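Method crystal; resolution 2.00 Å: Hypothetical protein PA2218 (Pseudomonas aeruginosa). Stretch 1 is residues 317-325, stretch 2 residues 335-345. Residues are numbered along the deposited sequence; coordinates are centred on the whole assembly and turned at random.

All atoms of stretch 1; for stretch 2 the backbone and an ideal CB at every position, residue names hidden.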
# COMPACT_ATOMS: atom_id res chain seq x y z
N ALA A 317 -3.81 -10.33 -14.65
CA ALA A 317 -4.09 -9.00 -14.10
C ALA A 317 -3.98 -7.89 -15.14
O ALA A 317 -3.04 -7.85 -15.93
CB ALA A 317 -3.14 -8.72 -12.93
N HIS A 318 -4.97 -7.00 -15.13
CA HIS A 318 -5.00 -5.87 -16.05
C HIS A 318 -3.81 -4.95 -15.75
O HIS A 318 -3.36 -4.17 -16.59
CB HIS A 318 -6.28 -5.06 -15.84
CG HIS A 318 -6.34 -4.38 -14.51
ND1 HIS A 318 -6.56 -5.08 -13.33
CD2 HIS A 318 -6.15 -3.09 -14.15
CE1 HIS A 318 -6.51 -4.24 -12.31
NE2 HIS A 318 -6.26 -3.03 -12.78
N SER A 319 -3.32 -5.07 -14.53
CA SER A 319 -2.22 -4.24 -14.05
C SER A 319 -0.84 -4.89 -14.14
O SER A 319 0.15 -4.31 -13.69
CB SER A 319 -2.48 -3.90 -12.59
OG SER A 319 -2.69 -5.11 -11.88
N ARG A 320 -0.77 -6.08 -14.72
CA ARG A 320 0.52 -6.76 -14.80
C ARG A 320 1.61 -5.92 -15.43
O ARG A 320 2.78 -6.02 -15.05
CB ARG A 320 0.40 -8.07 -15.57
CG ARG A 320 1.67 -8.91 -15.52
CD ARG A 320 1.53 -10.21 -16.30
NE ARG A 320 1.36 -9.95 -17.73
CZ ARG A 320 1.17 -10.90 -18.64
NH1 ARG A 320 1.12 -12.18 -18.28
NH2 ARG A 320 1.02 -10.56 -19.92
N TYR A 321 1.24 -5.07 -16.38
CA TYR A 321 2.24 -4.25 -17.05
C TYR A 321 3.01 -3.31 -16.12
O TYR A 321 4.17 -2.99 -16.39
CB TYR A 321 1.61 -3.46 -18.20
CG TYR A 321 0.79 -2.26 -17.80
CD1 TYR A 321 1.36 -0.99 -17.76
CD2 TYR A 321 -0.57 -2.38 -17.53
CE1 TYR A 321 0.60 0.14 -17.48
CE2 TYR A 321 -1.35 -1.26 -17.24
CZ TYR A 321 -0.76 -0.01 -17.22
OH TYR A 321 -1.51 1.10 -16.96
N PHE A 322 2.39 -2.88 -15.02
CA PHE A 322 3.09 -2.00 -14.07
C PHE A 322 4.36 -2.67 -13.53
O PHE A 322 5.41 -2.03 -13.43
CB PHE A 322 2.19 -1.62 -12.90
CG PHE A 322 1.11 -0.63 -13.26
CD1 PHE A 322 1.43 0.62 -13.76
CD2 PHE A 322 -0.23 -0.95 -13.07
CE1 PHE A 322 0.44 1.55 -14.08
CE2 PHE A 322 -1.24 -0.03 -13.39
CZ PHE A 322 -0.90 1.22 -13.89
N SER A 323 4.26 -3.94 -13.18
CA SER A 323 5.41 -4.69 -12.66
C SER A 323 6.44 -4.93 -13.76
O SER A 323 7.64 -5.00 -13.49
CB SER A 323 4.96 -6.03 -12.08
OG SER A 323 4.16 -5.84 -10.94
N GLU A 324 5.97 -5.09 -14.99
CA GLU A 324 6.86 -5.33 -16.11
C GLU A 324 7.69 -4.08 -16.38
O GLU A 324 8.86 -4.17 -16.75
CB GLU A 324 6.06 -5.72 -17.35
CG GLU A 324 5.23 -6.97 -17.14
CD GLU A 324 4.42 -7.35 -18.35
OE1 GLU A 324 3.81 -6.45 -18.96
OE2 GLU A 324 4.38 -8.55 -18.70
N THR A 325 7.08 -2.92 -16.19
CA THR A 325 7.76 -1.64 -16.37
C THR A 325 8.78 -1.47 -15.25
O THR A 325 9.93 -1.13 -15.49
CB THR A 325 6.75 -0.45 -16.35
OG1 THR A 325 5.94 -0.48 -17.53
CG2 THR A 325 7.48 0.89 -16.29
N UNK A 335 13.62 -9.93 -9.56
CA UNK A 335 12.87 -11.05 -10.10
C UNK A 335 11.41 -10.68 -10.30
O UNK A 335 10.78 -10.09 -9.42
CB UNK A 335 12.99 -12.27 -9.18
N UNK A 336 10.88 -11.04 -11.46
CA UNK A 336 9.47 -10.82 -11.75
C UNK A 336 8.83 -12.20 -11.69
O UNK A 336 9.11 -13.06 -12.52
CB UNK A 336 9.25 -10.14 -13.10
N UNK A 337 7.98 -12.41 -10.69
CA UNK A 337 7.31 -13.68 -10.51
C UNK A 337 5.85 -13.57 -10.94
O UNK A 337 5.07 -12.84 -10.33
CB UNK A 337 7.41 -14.14 -9.05
N UNK A 338 5.49 -14.31 -11.98
CA UNK A 338 4.13 -14.30 -12.50
C UNK A 338 3.32 -15.48 -11.95
O UNK A 338 3.77 -16.63 -12.02
CB UNK A 338 4.15 -14.34 -14.03
N UNK A 339 2.16 -15.20 -11.38
CA UNK A 339 1.30 -16.24 -10.84
C UNK A 339 0.33 -16.66 -11.94
O UNK A 339 -0.55 -15.89 -12.34
CB UNK A 339 0.56 -15.76 -9.59
N UNK A 340 0.48 -17.89 -12.45
CA UNK A 340 -0.41 -18.35 -13.52
C UNK A 340 -1.91 -18.21 -13.25
O UNK A 340 -2.40 -18.57 -12.18
CB UNK A 340 -0.11 -19.82 -13.81
N UNK A 341 -2.61 -17.65 -14.23
CA UNK A 341 -4.05 -17.48 -14.16
C UNK A 341 -4.64 -16.58 -13.09
O UNK A 341 -5.86 -16.57 -12.90
CB UNK A 341 -4.67 -18.87 -13.99
N UNK A 342 -3.81 -15.81 -12.39
CA UNK A 342 -4.31 -14.94 -11.34
C UNK A 342 -4.70 -13.55 -11.83
O UNK A 342 -4.05 -12.97 -12.71
CB UNK A 342 -3.25 -14.81 -10.24
N UNK A 343 -5.77 -13.01 -11.25
CA UNK A 343 -6.24 -11.67 -11.61
C UNK A 343 -5.57 -10.71 -10.64
O UNK A 343 -4.71 -11.10 -9.86
CB UNK A 343 -7.76 -11.56 -11.56
N UNK A 344 -5.99 -9.44 -10.68
CA UNK A 344 -5.43 -8.43 -9.79
C UNK A 344 -5.91 -8.66 -8.36
O UNK A 344 -5.10 -8.85 -7.44
CB UNK A 344 -5.81 -7.03 -10.26
N UNK A 345 -7.23 -8.66 -8.17
CA UNK A 345 -7.79 -8.85 -6.84
C UNK A 345 -7.47 -10.22 -6.24
O UNK A 345 -7.56 -10.40 -5.03
CB UNK A 345 -9.31 -8.66 -6.89

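Stretch 2 runs as a strand over 335-339, then as loop. The helix of stretch 1, 320-325, lies nearly antiparallel to the strand at 161°, with the axes 9.6 Å apart at closest approach.

Position 335 has nothing of stretch 1 within 5.5 Å of its ideal CB. The backbone is extended, and with nothing of stretch 1 near it the choice is wide. The residue is Glu335.

At position 336 CA-to-CB points toward the helix, and the ideal CB is still 5.4 Å from Ser323 O. A medium or large aliphatic side chain could fill the space. It is Leu336. Its CD1 lies 4.1 Å from Ser323 CB, and its CD2 lies 4.1 Å from Glu324 CG, the aliphatic part of that side chain.

Position 337 is out of reach, as strand alternation predicts, so stretch 1 sets no preference. It is Leu337.

Position 338 points toward stretch 1 again. Its ideal CB is 5.4 Å from Arg320 CD. The methylenes of Arg320 offer an apolar surface, so a branched or long aliphatic chain would suit; an acid could also be considered near the guanidinium. The residue is Ile338, whose CD1 packs 3.9 Å from Arg320 CD. The guanidinium has a charge partner within its own stretch: Arg320 NE is 3.5 Å from Glu324 OE2, a salt bridge of charge only.

Position 339 is out of reach; a beta-branched side chain suits the strand. It is Val339.

Positions 340 and 341 are the middle of a type II turn. At 340, phi is -52° and psi 132°, which suits proline among others; it is Pro340. At 341, phi is +63°, which favours glycine; it is Gly341.

Position 342 closes the turn, its N bonding to Val339 O at 3.3 Å. CB points sideways with no neighbour in stretch 1, so several residues would do. It is Ala342.

At position 343 the CA atom lies 4.2 Å from Ala317 CA, but CB points sideways. A small or polar residue would suit. It is Ser343, whose side chain caps a backbone N just past the stretch.

Position 344 points toward stretch 1. Its ideal CB is 3.5 Å from His318 CE1 and 4.1 Å from Ala317 CB. A flat ring or a modest aliphatic chain is plausible. The residue is His344. Its ring lies oblique to that of His318, centroids 5.1 Å apart and planes at 45°. Water 1 joins the two residues, accepting from His344 N at 3.2 Å and bonding His318 ND1 at 2.8 Å.

Position 345 points sideways, without contact. Stretch 1 leaves it free; it is Val345.

Stretch 2 (335-345) ELLIVPGASHV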
# COMPACT_ATOMS: atom_id res chain seq x y z
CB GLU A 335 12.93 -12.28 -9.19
CG GLU A 335 12.16 -13.46 -9.79
CD GLU A 335 11.98 -14.63 -8.84
OE1 GLU A 335 12.90 -14.88 -8.03
OE2 GLU A 335 10.93 -15.29 -8.91
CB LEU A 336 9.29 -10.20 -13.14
CG LEU A 336 7.85 -10.16 -13.65
CD1 LEU A 336 6.91 -9.60 -12.58
CD2 LEU A 336 7.79 -9.31 -14.92
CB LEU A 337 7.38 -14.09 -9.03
CG LEU A 337 6.76 -15.41 -8.58
CD1 LEU A 337 7.39 -16.58 -9.33
CD2 LEU A 337 6.97 -15.55 -7.08
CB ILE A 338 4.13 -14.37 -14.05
CG1 ILE A 338 4.88 -13.16 -14.63
CG2 ILE A 338 2.71 -14.43 -14.59
CD1 ILE A 338 4.33 -11.81 -14.19
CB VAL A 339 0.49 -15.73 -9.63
CG1 VAL A 339 -0.47 -16.82 -9.15
CG2 VAL A 339 1.45 -15.33 -8.51
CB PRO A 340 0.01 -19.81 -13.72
CG PRO A 340 0.53 -20.21 -12.36
CD PRO A 340 1.32 -19.00 -11.95
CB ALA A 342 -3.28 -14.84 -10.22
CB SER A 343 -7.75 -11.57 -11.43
OG SER A 343 -8.08 -11.61 -10.05
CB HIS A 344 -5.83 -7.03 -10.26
CG HIS A 344 -5.27 -5.93 -9.41
ND1 HIS A 344 -5.81 -5.57 -8.20
CD2 HIS A 344 -4.17 -5.15 -9.57
CE1 HIS A 344 -5.08 -4.62 -7.65
NE2 HIS A 344 -4.08 -4.35 -8.46
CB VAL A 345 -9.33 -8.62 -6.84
CG1 VAL A 345 -9.90 -8.91 -5.48
CG2 VAL A 345 -9.62 -7.16 -7.21
O HOH W 1 -7.30 -7.77 -13.14
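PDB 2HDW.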